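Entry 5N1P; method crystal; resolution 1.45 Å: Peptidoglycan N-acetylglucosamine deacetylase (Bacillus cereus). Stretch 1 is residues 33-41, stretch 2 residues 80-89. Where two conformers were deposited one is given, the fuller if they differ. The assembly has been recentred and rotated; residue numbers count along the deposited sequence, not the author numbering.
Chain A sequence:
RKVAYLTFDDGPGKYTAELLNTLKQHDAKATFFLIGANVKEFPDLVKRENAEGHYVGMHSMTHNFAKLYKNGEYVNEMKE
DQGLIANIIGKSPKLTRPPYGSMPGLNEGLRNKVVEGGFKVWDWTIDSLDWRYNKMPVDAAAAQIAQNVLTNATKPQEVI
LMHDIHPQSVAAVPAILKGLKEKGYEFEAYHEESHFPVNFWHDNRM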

ATOM      1  N   PHE A  33       1.554   1.901   2.857  1.00 16.40           N
ATOM      2  CA  PHE A  33       2.861   2.279   2.327  1.00 15.09           C
ATOM      3  C   PHE A  33       3.024   3.779   2.495  1.00 15.49           C
ATOM      4  O   PHE A  33       2.301   4.570   1.885  1.00 17.61           O
ATOM      5  CB  PHE A  33       2.989   1.853   0.850  1.00 16.94           C
ATOM      6  CG  PHE A  33       3.027   0.362   0.662  1.00 18.21           C
ATOM      7  CD1 PHE A  33       4.148  -0.372   1.043  1.00 16.78           C
ATOM      8  CD2 PHE A  33       1.952  -0.301   0.080  1.00 19.64           C
ATOM      9  CE1 PHE A  33       4.205  -1.739   0.844  1.00 18.22           C
ATOM     10  CE2 PHE A  33       1.996  -1.689  -0.112  1.00 18.86           C
ATOM     11  CZ  PHE A  33       3.115  -2.402   0.273  1.00 18.09           C
ATOM     12  N   LEU A  34       3.945   4.154   3.378  1.00 16.42           N
ATOM     13  CA  LEU A  34       3.996   5.504   3.912  1.00 17.48           C
ATOM     14  C   LEU A  34       5.094   6.352   3.293  1.00 17.64           C
ATOM     15  O   LEU A  34       6.181   5.854   2.996  1.00 17.85           O
ATOM     16  CB  LEU A  34       4.212   5.443   5.424  1.00 16.46           C
ATOM     17  CG  LEU A  34       3.250   4.548   6.220  1.00 16.62           C
ATOM     18  CD1 LEU A  34       3.534   4.760   7.711  1.00 17.54           C
ATOM     19  CD2 LEU A  34       1.816   4.887   5.861  1.00 18.02           C
ATOM     20  N   ILE A  35       4.811   7.644   3.156  1.00 18.18           N
ATOM     21  CA  ILE A  35       5.788   8.620   2.672  1.00 18.44           C
ATOM     22  C   ILE A  35       6.476   9.262   3.865  1.00 22.07           C
ATOM     23  O   ILE A  35       5.823   9.628   4.831  1.00 22.46           O
ATOM     24  CB  ILE A  35       5.118   9.687   1.813  1.00 20.51           C
ATOM     25  CG1 ILE A  35       4.577   9.040   0.532  1.00 22.09           C
ATOM     26  CG2 ILE A  35       6.100  10.810   1.507  1.00 24.69           C
ATOM     27  CD1 ILE A  35       3.837   9.996  -0.385  1.00 28.98           C
ATOM     28  N   GLY A  36       7.802   9.382   3.804  1.00 22.62           N
ATOM     29  CA  GLY A  36       8.580   9.819   4.957  1.00 22.13           C
ATOM     30  C   GLY A  36       8.126  11.106   5.627  1.00 21.78           C
ATOM     31  O   GLY A  36       8.059  11.162   6.845  1.00 25.82           O
ATOM     32  N   ALA A  37       7.807  12.137   4.842  1.00 25.25           N
ATOM     33  CA  ALA A  37       7.351  13.393   5.432  1.00 31.47           C
ATOM     34  C   ALA A  37       6.085  13.193   6.264  1.00 27.63           C
ATOM     35  O   ALA A  37       5.915  13.827   7.305  1.00 29.01           O
ATOM     36  CB  ALA A  37       7.119  14.445   4.349  1.00 35.38           C
ATOM     37  N   ASN A  38       5.214  12.284   5.825  1.00 26.39           N
ATOM     38  CA  ASN A  38       3.979  12.036   6.563  1.00 23.67           C
ATOM     39  C   ASN A  38       4.201  11.152   7.793  1.00 28.13           C
ATOM     40  O   ASN A  38       3.471  11.243   8.780  1.00 24.83           O
ATOM     41  CB  ASN A  38       2.929  11.421   5.635  1.00 21.70           C
ATOM     42  CG  ASN A  38       2.497  12.375   4.544  1.00 30.45           C
ATOM     43  OD1 ASN A  38       2.630  13.594   4.680  1.00 35.33           O
ATOM     44  ND2 ASN A  38       1.983  11.833   3.452  1.00 29.96           N
ATOM     45  N   VAL A  39       5.218  10.299   7.739  1.00 23.44           N
ATOM     46  CA  VAL A  39       5.616   9.536   8.915  1.00 21.18           C
ATOM     47  C   VAL A  39       6.029  10.514  10.021  1.00 23.93           C
ATOM     48  O   VAL A  39       5.682  10.350  11.194  1.00 26.27           O
ATOM     49  CB  VAL A  39       6.775   8.580   8.586  1.00 20.17           C
ATOM     50  CG1 VAL A  39       7.324   7.937   9.846  1.00 24.13           C
ATOM     51  CG2 VAL A  39       6.303   7.506   7.598  1.00 19.91           C
ATOM     52  N   LYS A  40       6.748  11.553   9.629  1.00 25.04           N
ATOM     53  CA  LYS A  40       7.216  12.534  10.590  1.00 29.42           C
ATOM     54  C   LYS A  40       6.070  13.374  11.146  1.00 31.48           C
ATOM     55  O   LYS A  40       6.069  13.723  12.327  1.00 32.46           O
ATOM     56  CB  LYS A  40       8.285  13.420   9.945  1.00 29.84           C
ATOM     57  CG  LYS A  40       9.608  12.684   9.740  1.00 29.98           C
ATOM     58  CD  LYS A  40      10.710  13.593   9.215  1.00 36.88           C
ATOM     59  CE  LYS A  40      10.624  13.801   7.713  1.00 46.10           C
ATOM     60  NZ  LYS A  40      11.953  14.208   7.152  1.00 50.29           N
ATOM     61  N   GLU A  41       5.085  13.681  10.308  1.00 27.84           N
ATOM     62  CA  GLU A  41       3.984  14.532  10.749  1.00 29.37           C
ATOM     63  C   GLU A  41       2.942  13.767  11.558  1.00 34.10           C
ATOM     64  O   GLU A  41       2.319  14.324  12.465  1.00 32.67           O
ATOM     65  CB  GLU A  41       3.307  15.207   9.557  1.00 34.25           C
ATOM     66  CG  GLU A  41       2.132  16.084   9.985  1.00 45.09           C
ATOM     67  CD  GLU A  41       1.537  16.907   8.860  1.00 63.45           C
ATOM     68  OE1 GLU A  41       1.938  16.711   7.693  1.00 73.50           O
ATOM     69  OE2 GLU A  41       0.666  17.756   9.154  1.00 61.81           O
ATOM     70  N   GLU A  80      15.921   5.338   4.146  1.00 22.69           N
ATOM     71  CA  GLU A  80      15.694   6.482   5.026  1.00 21.96           C
ATOM     72  C   GLU A  80      14.302   6.401   5.657  1.00 21.75           C
ATOM     73  O   GLU A  80      14.125   6.655   6.853  1.00 23.40           O
ATOM     74  CB  GLU A  80      15.857   7.806   4.267  1.00 23.69           C
ATOM     75  CG  GLU A  80      15.666   9.017   5.159  1.00 24.36           C
ATOM     76  CD  GLU A  80      15.900  10.335   4.442  1.00 34.23           C
ATOM     77  OE1 GLU A  80      16.345  10.327   3.272  1.00 39.15           O
ATOM     78  OE2 GLU A  80      15.631  11.382   5.059  1.00 33.65           O
ATOM     79  N   ASP A  81      13.324   6.048   4.835  1.00 19.87           N
ATOM     80  CA  ASP A  81      11.931   5.922   5.257  1.00 18.06           C
ATOM     81  C   ASP A  81      11.810   4.782   6.279  1.00 19.08           C
ATOM     82  O   ASP A  81      11.134   4.904   7.310  1.00 20.12           O
ATOM     83  CB  ASP A  81      11.071   5.675   4.013  1.00 18.81           C
ATOM     84  CG  ASP A  81       9.592   5.971   4.215  1.00 22.89           C
ATOM     85  OD1 ASP A  81       9.186   6.634   5.196  1.00 21.53           O
ATOM     86  OD2 ASP A  81       8.819   5.530   3.331  1.00 21.34           O
ATOM     87  N   GLN A  82      12.510   3.687   5.999  1.00 19.78           N
ATOM     88  CA  GLN A  82      12.556   2.548   6.905  1.00 18.63           C
ATOM     89  C   GLN A  82      12.994   2.968   8.310  1.00 20.80           C
ATOM     90  O   GLN A  82      12.388   2.565   9.308  1.00 20.00           O
ATOM     91  CB  GLN A  82      13.503   1.496   6.343  1.00 19.88           C
ATOM     92  CG  GLN A  82      13.628   0.234   7.170  1.00 19.50           C
ATOM     93  CD  GLN A  82      14.772  -0.612   6.693  1.00 23.74           C
ATOM     94  OE1 GLN A  82      15.928  -0.170   6.704  1.00 26.71           O
ATOM     95  NE2 GLN A  82      14.475  -1.836   6.265  1.00 23.23           N
ATOM     96  N   GLY A  83      14.030   3.796   8.373  1.00 21.01           N
ATOM     97  CA  GLY A  83      14.558   4.251   9.659  1.00 20.08           C
ATOM     98  C   GLY A  83      13.560   5.116  10.415  1.00 22.46           C
ATOM     99  O   GLY A  83      13.448   5.011  11.637  1.00 23.05           O
ATOM    100  N   LEU A  84      12.838   5.975   9.701  1.00 21.47           N
ATOM    101  CA  LEU A  84      11.818   6.817  10.320  1.00 21.53           C
ATOM    102  C   LEU A  84      10.704   5.973  10.938  1.00 21.06           C
ATOM    103  O   LEU A  84      10.244   6.241  12.054  1.00 21.44           O
ATOM    104  CB  LEU A  84      11.216   7.774   9.290  1.00 21.24           C
ATOM    105  CG  LEU A  84      12.156   8.878   8.803  1.00 24.63           C
ATOM    106  CD1 LEU A  84      11.492   9.677   7.677  1.00 26.18           C
ATOM    107  CD2 LEU A  84      12.544   9.788   9.956  1.00 25.47           C
ATOM    108  N   ILE A  85      10.269   4.961  10.201  1.00 19.49           N
ATOM    109  CA  ILE A  85       9.247   4.062  10.719  1.00 18.31           C
ATOM    110  C   ILE A  85       9.777   3.287  11.935  1.00 20.55           C
ATOM    111  O   ILE A  85       9.083   3.175  12.961  1.00 20.34           O
ATOM    112  CB  ILE A  85       8.766   3.118   9.609  1.00 16.02           C
ATOM    113  CG1 ILE A  85       8.007   3.928   8.561  1.00 16.77           C
ATOM    114  CG2 ILE A  85       7.849   2.031  10.181  1.00 18.35           C
ATOM    115  CD1 ILE A  85       7.767   3.181   7.258  1.00 18.35           C
ATOM    116  N   ALA A  86      11.004   2.774  11.837  1.00 18.81           N
ATOM    117  CA  ALA A  86      11.599   1.981  12.912  1.00 20.41           C
ATOM    118  C   ALA A  86      11.733   2.783  14.192  1.00 24.22           C
ATOM    119  O   ALA A  86      11.649   2.231  15.291  1.00 24.62           O
ATOM    120  CB  ALA A  86      12.950   1.440  12.480  1.00 23.87           C
ATOM    121  N   ASN A  87      11.946   4.089  14.068  1.00 21.67           N
ATOM    122  CA  ASN A  87      12.068   4.968  15.231  0.51 24.09           C
ATOM    123  C   ASN A  87      10.799   4.977  16.063  1.00 22.65           C
ATOM    124  O   ASN A  87      10.828   5.217  17.273  1.00 24.62           O
ATOM    125  CB  ASN A  87      12.391   6.401  14.795  0.51 28.21           C
ATOM    126  CG  ASN A  87      13.809   6.557  14.300  0.51 31.05           C
ATOM    127  OD1 ASN A  87      14.705   5.822  14.711  0.51 40.88           O
ATOM    128  ND2 ASN A  87      14.023   7.527  13.416  0.51 35.89           N
ATOM    129  N   ILE A  88       9.675   4.749  15.392  1.00 21.39           N
ATOM    130  CA  ILE A  88       8.374   4.783  16.036  1.00 21.64           C
ATOM    131  C   ILE A  88       7.964   3.400  16.531  1.00 24.76           C
ATOM    132  O   ILE A  88       7.592   3.246  17.700  1.00 28.44           O
ATOM    133  CB  ILE A  88       7.289   5.308  15.073  1.00 22.50           C
ATOM    134  CG1 ILE A  88       7.661   6.701  14.566  1.00 23.46           C
ATOM    135  CG2 ILE A  88       5.914   5.311  15.757  1.00 25.05           C
ATOM    136  CD1 ILE A  88       6.787   7.178  13.415  1.00 25.16           C
ATOM    137  N   ILE A  89       8.039   2.400  15.657  1.00 22.04           N
ATOM    138  CA  ILE A  89       7.500   1.086  16.024  1.00 22.85           C
ATOM    139  C   ILE A  89       8.535   0.020  16.403  1.00 25.30           C
ATOM    140  O   ILE A  89       8.161  -1.097  16.793  1.00 26.99           O
ATOM    141  CB  ILE A  89       6.597   0.536  14.894  1.00 23.86           C
ATOM    142  CG1 ILE A  89       7.393   0.260  13.619  1.00 22.06           C
ATOM    143  CG2 ILE A  89       5.463   1.501  14.616  1.00 27.92           C
ATOM    144  CD1 ILE A  89       6.560  -0.426  12.519  1.00 23.37           C
TER

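Stretch 1 leaves a β-strand and turns into a helix at Gly36; that helix packs beside the helix of stretch 2, the two running in nearly the same direction, 18° apart, with their axes 9.5 Å apart at closest approach. Together the stretches bury 358 Å², counting both sides.

Phe33, whose CA-to-CB bond points away from stretch 2, takes no part in the contact. Leu34 points toward it and is buried. Its carbonyl makes the shortest approach between the stretches: Leu34 O lies 2.7 Å from Asp81 OD2. Whether a proton lies between these two oxygens is left open by the geometry. Asp81 OD2 is hydrogen-bonded elsewhere in the structure, so this oxygen of the buried side chain has a partner there.

Ile35 occupies the N-cap position. Its CA-to-CB bond points away from stretch 2, while its carbonyl starts the helix by accepting a backbone hydrogen bond from the amide of Val39 (Val39 N to Ile35 O, 3.0 Å).

At Gly36 the helices come close, with its CA 5.1 Å from the CA of Asp81. The absence of a side chain suits the site: Gly36 CA lies 3.3 Å from Asp81 OD1, and a CB here would stand only 3.5 Å from both that oxygen and Leu84 CD1, the latter a tight fit. The same leucine methyl packs near the backbone, with Leu84 CD1 3.8 Å from Gly36 O. Ala37 and Asn38, which follow, make no contact with stretch 2.

One turn after Gly36, Val39 forms the centre of the interface. Buried and directed toward stretch 2, it is a knob in a hole formed by Asp81, Leu84, Ile85 and Ile88. With chi1 in the t well, its CG1 reaches Leu84 CB at 3.9 Å and Ile88 CD1 at 3.7 Å, while its CG2 lies 4.1 Å from Ile85 CG1 and 3.9 Å from Asp81 OD1. The short, branched side chain thus fills the hole with both methyls. Leu84 and Ile88 point toward stretch 1, one helical turn apart; Ile85 leaves its backbone sideways, but the end of its side chain comes nearer.

Lys40 closes the contact at an exposed edge. Its CA-to-CB bond points sideways, and the aliphatic part of the chain provides the contact, with Lys40 CG 4.1 Å from Leu84 CD1. The charged NZ can remain at the surface while the methylenes cover the leucine. Glu41 makes no contact with stretch 2, consistent with a helix that presents one side to its neighbour.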